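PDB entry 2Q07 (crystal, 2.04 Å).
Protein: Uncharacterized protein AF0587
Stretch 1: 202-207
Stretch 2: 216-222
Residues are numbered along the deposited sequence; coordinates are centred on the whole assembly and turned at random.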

ATOM      1  N   LYS A 202     -22.634   9.950   5.365  1.00 31.65           N
ATOM      2  CA  LYS A 202     -22.212  11.245   4.855  1.00 32.57           C
ATOM      3  C   LYS A 202     -20.996  11.697   5.645  1.00 28.82           C
ATOM      4  O   LYS A 202     -20.753  12.893   5.810  1.00 28.90           O
ATOM      5  CB  LYS A 202     -23.344  12.260   4.987  1.00 34.07           C
ATOM      6  CG  LYS A 202     -24.567  11.901   4.166  1.00 37.45           C
ATOM      7  CD  LYS A 202     -25.556  13.049   4.107  1.00 40.50           C
ATOM      8  CE  LYS A 202     -26.850  12.626   3.433  1.00 42.11           C
ATOM      9  NZ  LYS A 202     -27.872  13.710   3.482  1.00 44.93           N
ATOM     10  N   LYS A 203     -20.240  10.714   6.128  1.00 25.74           N
ATOM     11  CA  LYS A 203     -19.045  10.954   6.926  1.00 23.51           C
ATOM     12  C   LYS A 203     -17.890  10.113   6.387  1.00 21.44           C
ATOM     13  O   LYS A 203     -18.097   9.007   5.890  1.00 22.33           O
ATOM     14  CB  LYS A 203     -19.322  10.575   8.385  1.00 22.68           C
ATOM     15  CG  LYS A 203     -20.534  11.279   9.012  1.00 21.14           C
ATOM     16  CD  LYS A 203     -20.290  12.780   9.241  1.00 19.16           C
ATOM     17  CE  LYS A 203     -19.107  13.025  10.180  1.00 16.14           C
ATOM     18  NZ  LYS A 203     -18.850  14.471  10.513  1.00 11.41           N
ATOM     19  N   ARG A 204     -16.672  10.628   6.478  1.00 21.43           N
ATOM     20  CA  ARG A 204     -15.526   9.871   5.989  1.00 20.11           C
ATOM     21  C   ARG A 204     -15.060   8.831   6.994  1.00 19.24           C
ATOM     22  O   ARG A 204     -15.070   9.058   8.203  1.00 16.28           O
ATOM     23  CB  ARG A 204     -14.376  10.806   5.628  1.00 23.17           C
ATOM     24  CG  ARG A 204     -13.985  11.756   6.722  1.00 28.56           C
ATOM     25  CD  ARG A 204     -13.870  13.162   6.172  1.00 32.87           C
ATOM     26  NE  ARG A 204     -12.635  13.392   5.430  1.00 34.07           N
ATOM     27  CZ  ARG A 204     -12.320  14.561   4.881  1.00 37.52           C
ATOM     28  NH1 ARG A 204     -13.157  15.587   4.985  1.00 39.55           N
ATOM     29  NH2 ARG A 204     -11.158  14.722   4.261  1.00 41.66           N
ATOM     30  N   LEU A 205     -14.652   7.681   6.474  1.00 17.23           N
ATOM     31  CA  LEU A 205     -14.170   6.581   7.290  1.00 17.30           C
ATOM     32  C   LEU A 205     -12.652   6.632   7.335  1.00 16.44           C
ATOM     33  O   LEU A 205     -12.031   6.303   8.344  1.00 18.81           O
ATOM     34  CB  LEU A 205     -14.613   5.246   6.674  1.00 19.12           C
ATOM     35  CG  LEU A 205     -16.124   5.026   6.535  1.00 20.56           C
ATOM     36  CD1 LEU A 205     -16.423   3.747   5.749  1.00 20.49           C
ATOM     37  CD2 LEU A 205     -16.724   4.939   7.917  1.00 22.73           C
ATOM     38  N   ALA A 206     -12.063   7.045   6.222  1.00 15.26           N
ATOM     39  CA  ALA A 206     -10.624   7.137   6.104  1.00 14.84           C
ATOM     40  C   ALA A 206     -10.281   7.997   4.895  1.00 16.74           C
ATOM     41  O   ALA A 206     -11.142   8.289   4.063  1.00 17.53           O
ATOM     42  CB  ALA A 206     -10.028   5.725   5.941  1.00 14.35           C
ATOM     43  N   ARG A 207      -9.031   8.429   4.816  1.00 17.16           N
ATOM     44  CA  ARG A 207      -8.573   9.223   3.688  1.00 19.50           C
ATOM     45  C   ARG A 207      -7.055   9.143   3.587  1.00 17.99           C
ATOM     46  O   ARG A 207      -6.357   8.930   4.580  1.00 15.93           O
ATOM     47  CB  ARG A 207      -9.011  10.693   3.817  1.00 22.41           C
ATOM     48  CG  ARG A 207      -8.126  11.538   4.694  1.00 28.82           C
ATOM     49  CD  ARG A 207      -8.435  13.019   4.538  1.00 31.92           C
ATOM     50  NE  ARG A 207      -7.572  13.822   5.399  1.00 36.54           N
ATOM     51  CZ  ARG A 207      -6.244  13.833   5.324  1.00 39.28           C
ATOM     52  NH1 ARG A 207      -5.624  13.086   4.425  1.00 41.92           N
ATOM     53  NH2 ARG A 207      -5.532  14.575   6.161  1.00 40.68           N
TER
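Stretch 2 (216-222) DIYEKIA

Arg207 and Asp216 form the hydrogen-bonded pair of an antiparallel bridge, in which stretch 2 lies along the end of stretch 1 with the end of a strand, Asp216 and Ile217: Asp216 N donates to Arg207 O at 2.8 Å, almost linearly (176°), and Arg207 N donates to Asp216 O at 3.0 Å. Stretch 2 leaves the strand after Ile217, passes through Tyr218 at the N-cap position, and enters a helix at Glu219 that runs on beyond Ala222. Lys220, on the first turn of this helix, extends its chi3 and chi4 in t and places NZ 2.3 Å from Arg204 O, a very short hydrogen bond. Between these two sites, Tyr218 N donates to Leu205 O at 3.1 Å, so backbone bonding reaches the corner where stretch 1 turns. Ala206 and Ile217 are the non-hydrogen-bonded pair, their CA atoms 4.3 Å apart, against 5.4 Å between the CA atoms of Arg207 and Asp216. Asp216 O also receives a CA-H contact from Ala206 CA at 3.1 Å.

Arg207 and Asp216 point to the same face of the sheet. Their opposite charges lie near each other without a salt bridge: Asp216 OD2 is 4.1 Å from Arg207 NH2 and over one face of the guanidinium, where no N-H points at it. The CA-to-CB bond of Tyr218 points toward stretch 1, with chi1 m; Arg204 CG sits over one face of the Tyr218 ring, 3.9 Å from its centroid, in a CH-pi contact, while Leu205 O, Ala206 N and Arg207 N line the ring edge.

Ala206 and Ile217 share the other face, with Ala206 CB 4.4 Å from Ile217 CG2. The helix adds Ile221, whose CD1 lies 4.2 Å from Ala206 CB and 4.3 Å from Leu205 CB. The CA-to-CB bond of Leu205 points away, yet its side chain comes nearer at its end, bringing Leu205 CD2 to 3.2 Å from Lys220 CD.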

ATOM      1  N   ASP A 216      -5.431   8.001   7.078  1.00 18.26           N
ATOM      2  CA  ASP A 216      -5.841   8.641   8.311  1.00 17.75           C
ATOM      3  C   ASP A 216      -7.206   7.987   8.516  1.00 16.63           C
ATOM      4  O   ASP A 216      -7.927   7.770   7.541  1.00 17.81           O
ATOM      5  CB  ASP A 216      -6.013  10.155   8.131  1.00 16.49           C
ATOM      6  CG  ASP A 216      -6.114  10.885   9.459  1.00 18.23           C
ATOM      7  OD1 ASP A 216      -6.308  10.204  10.489  1.00 19.93           O
ATOM      8  OD2 ASP A 216      -6.001  12.130   9.481  1.00 18.61           O
ATOM      9  N   ILE A 217      -7.562   7.655   9.756  1.00 16.42           N
ATOM     10  CA  ILE A 217      -8.853   7.019  10.034  1.00 15.96           C
ATOM     11  C   ILE A 217      -9.719   7.866  10.953  1.00 16.90           C
ATOM     12  O   ILE A 217      -9.205   8.677  11.720  1.00 18.05           O
ATOM     13  CB  ILE A 217      -8.680   5.643  10.706  1.00 16.41           C
ATOM     14  CG1 ILE A 217      -7.898   5.804  12.013  1.00 19.58           C
ATOM     15  CG2 ILE A 217      -7.986   4.677   9.746  1.00 16.01           C
ATOM     16  CD1 ILE A 217      -7.809   4.539  12.854  1.00 20.27           C
ATOM     17  N   TYR A 218     -11.031   7.654  10.890  1.00 15.86           N
ATOM     18  CA  TYR A 218     -11.951   8.410  11.723  1.00 16.31           C
ATOM     19  C   TYR A 218     -12.706   7.582  12.764  1.00 15.14           C
ATOM     20  O   TYR A 218     -12.266   6.494  13.106  1.00 15.83           O
ATOM     21  CB  TYR A 218     -12.872   9.235  10.828  1.00 11.74           C
ATOM     22  CG  TYR A 218     -12.038  10.169   9.964  1.00 16.49           C
ATOM     23  CD1 TYR A 218     -11.565   9.758   8.714  1.00 16.72           C
ATOM     24  CD2 TYR A 218     -11.618  11.405  10.447  1.00 13.74           C
ATOM     25  CE1 TYR A 218     -10.693  10.555   7.971  1.00 16.15           C
ATOM     26  CE2 TYR A 218     -10.740  12.215   9.713  1.00 16.49           C
ATOM     27  CZ  TYR A 218     -10.283  11.779   8.479  1.00 18.33           C
ATOM     28  OH  TYR A 218      -9.405  12.548   7.761  1.00 17.41           O
ATOM     29  N   GLU A 219     -13.831   8.088  13.260  1.00 16.28           N
ATOM     30  CA  GLU A 219     -14.568   7.418  14.338  1.00 18.12           C
ATOM     31  C   GLU A 219     -14.939   5.940  14.278  1.00 16.91           C
ATOM     32  O   GLU A 219     -14.582   5.181  15.174  1.00 19.27           O
ATOM     33  CB  GLU A 219     -15.835   8.209  14.689  1.00 18.80           C
ATOM     34  CG  GLU A 219     -16.269   7.983  16.142  1.00 23.61           C
ATOM     35  CD  GLU A 219     -17.640   8.563  16.475  1.00 27.38           C
ATOM     36  OE1 GLU A 219     -17.996   9.630  15.930  1.00 30.48           O
ATOM     37  OE2 GLU A 219     -18.353   7.957  17.303  1.00 27.34           O
ATOM     38  N   LYS A 220     -15.667   5.533  13.248  1.00 18.67           N
ATOM     39  CA  LYS A 220     -16.113   4.147  13.116  1.00 21.24           C
ATOM     40  C   LYS A 220     -14.978   3.133  13.112  1.00 20.97           C
ATOM     41  O   LYS A 220     -15.061   2.104  13.784  1.00 18.93           O
ATOM     42  CB  LYS A 220     -16.950   3.974  11.844  1.00 25.45           C
ATOM     43  CG  LYS A 220     -17.577   5.260  11.336  1.00 29.59           C
ATOM     44  CD  LYS A 220     -16.480   6.220  10.866  1.00 33.30           C
ATOM     45  CE  LYS A 220     -16.991   7.593  10.539  1.00 36.44           C
ATOM     46  NZ  LYS A 220     -15.827   8.494  10.352  1.00 40.66           N
ATOM     47  N   ILE A 221     -13.918   3.419  12.360  1.00 18.16           N
ATOM     48  CA  ILE A 221     -12.790   2.500  12.290  1.00 16.99           C
ATOM     49  C   ILE A 221     -12.031   2.451  13.604  1.00 15.94           C
ATOM     50  O   ILE A 221     -11.752   1.369  14.103  1.00 16.01           O
ATOM     51  CB  ILE A 221     -11.815   2.871  11.148  1.00 18.17           C
ATOM     52  CG1 ILE A 221     -12.533   2.733   9.804  1.00 19.75           C
ATOM     53  CG2 ILE A 221     -10.592   1.973  11.199  1.00 18.93           C
ATOM     54  CD1 ILE A 221     -11.637   2.867   8.594  1.00 23.05           C
ATOM     55  N   ALA A 222     -11.694   3.622  14.142  1.00 14.91           N
ATOM     56  CA  ALA A 222     -10.994   3.723  15.421  1.00 17.76           C
ATOM     57  C   ALA A 222     -11.808   2.972  16.479  1.00 17.61           C
ATOM     58  O   ALA A 222     -11.243   2.300  17.347  1.00 19.70           O
ATOM     59  CB  ALA A 222     -10.843   5.203  15.823  1.00 13.61           C
TER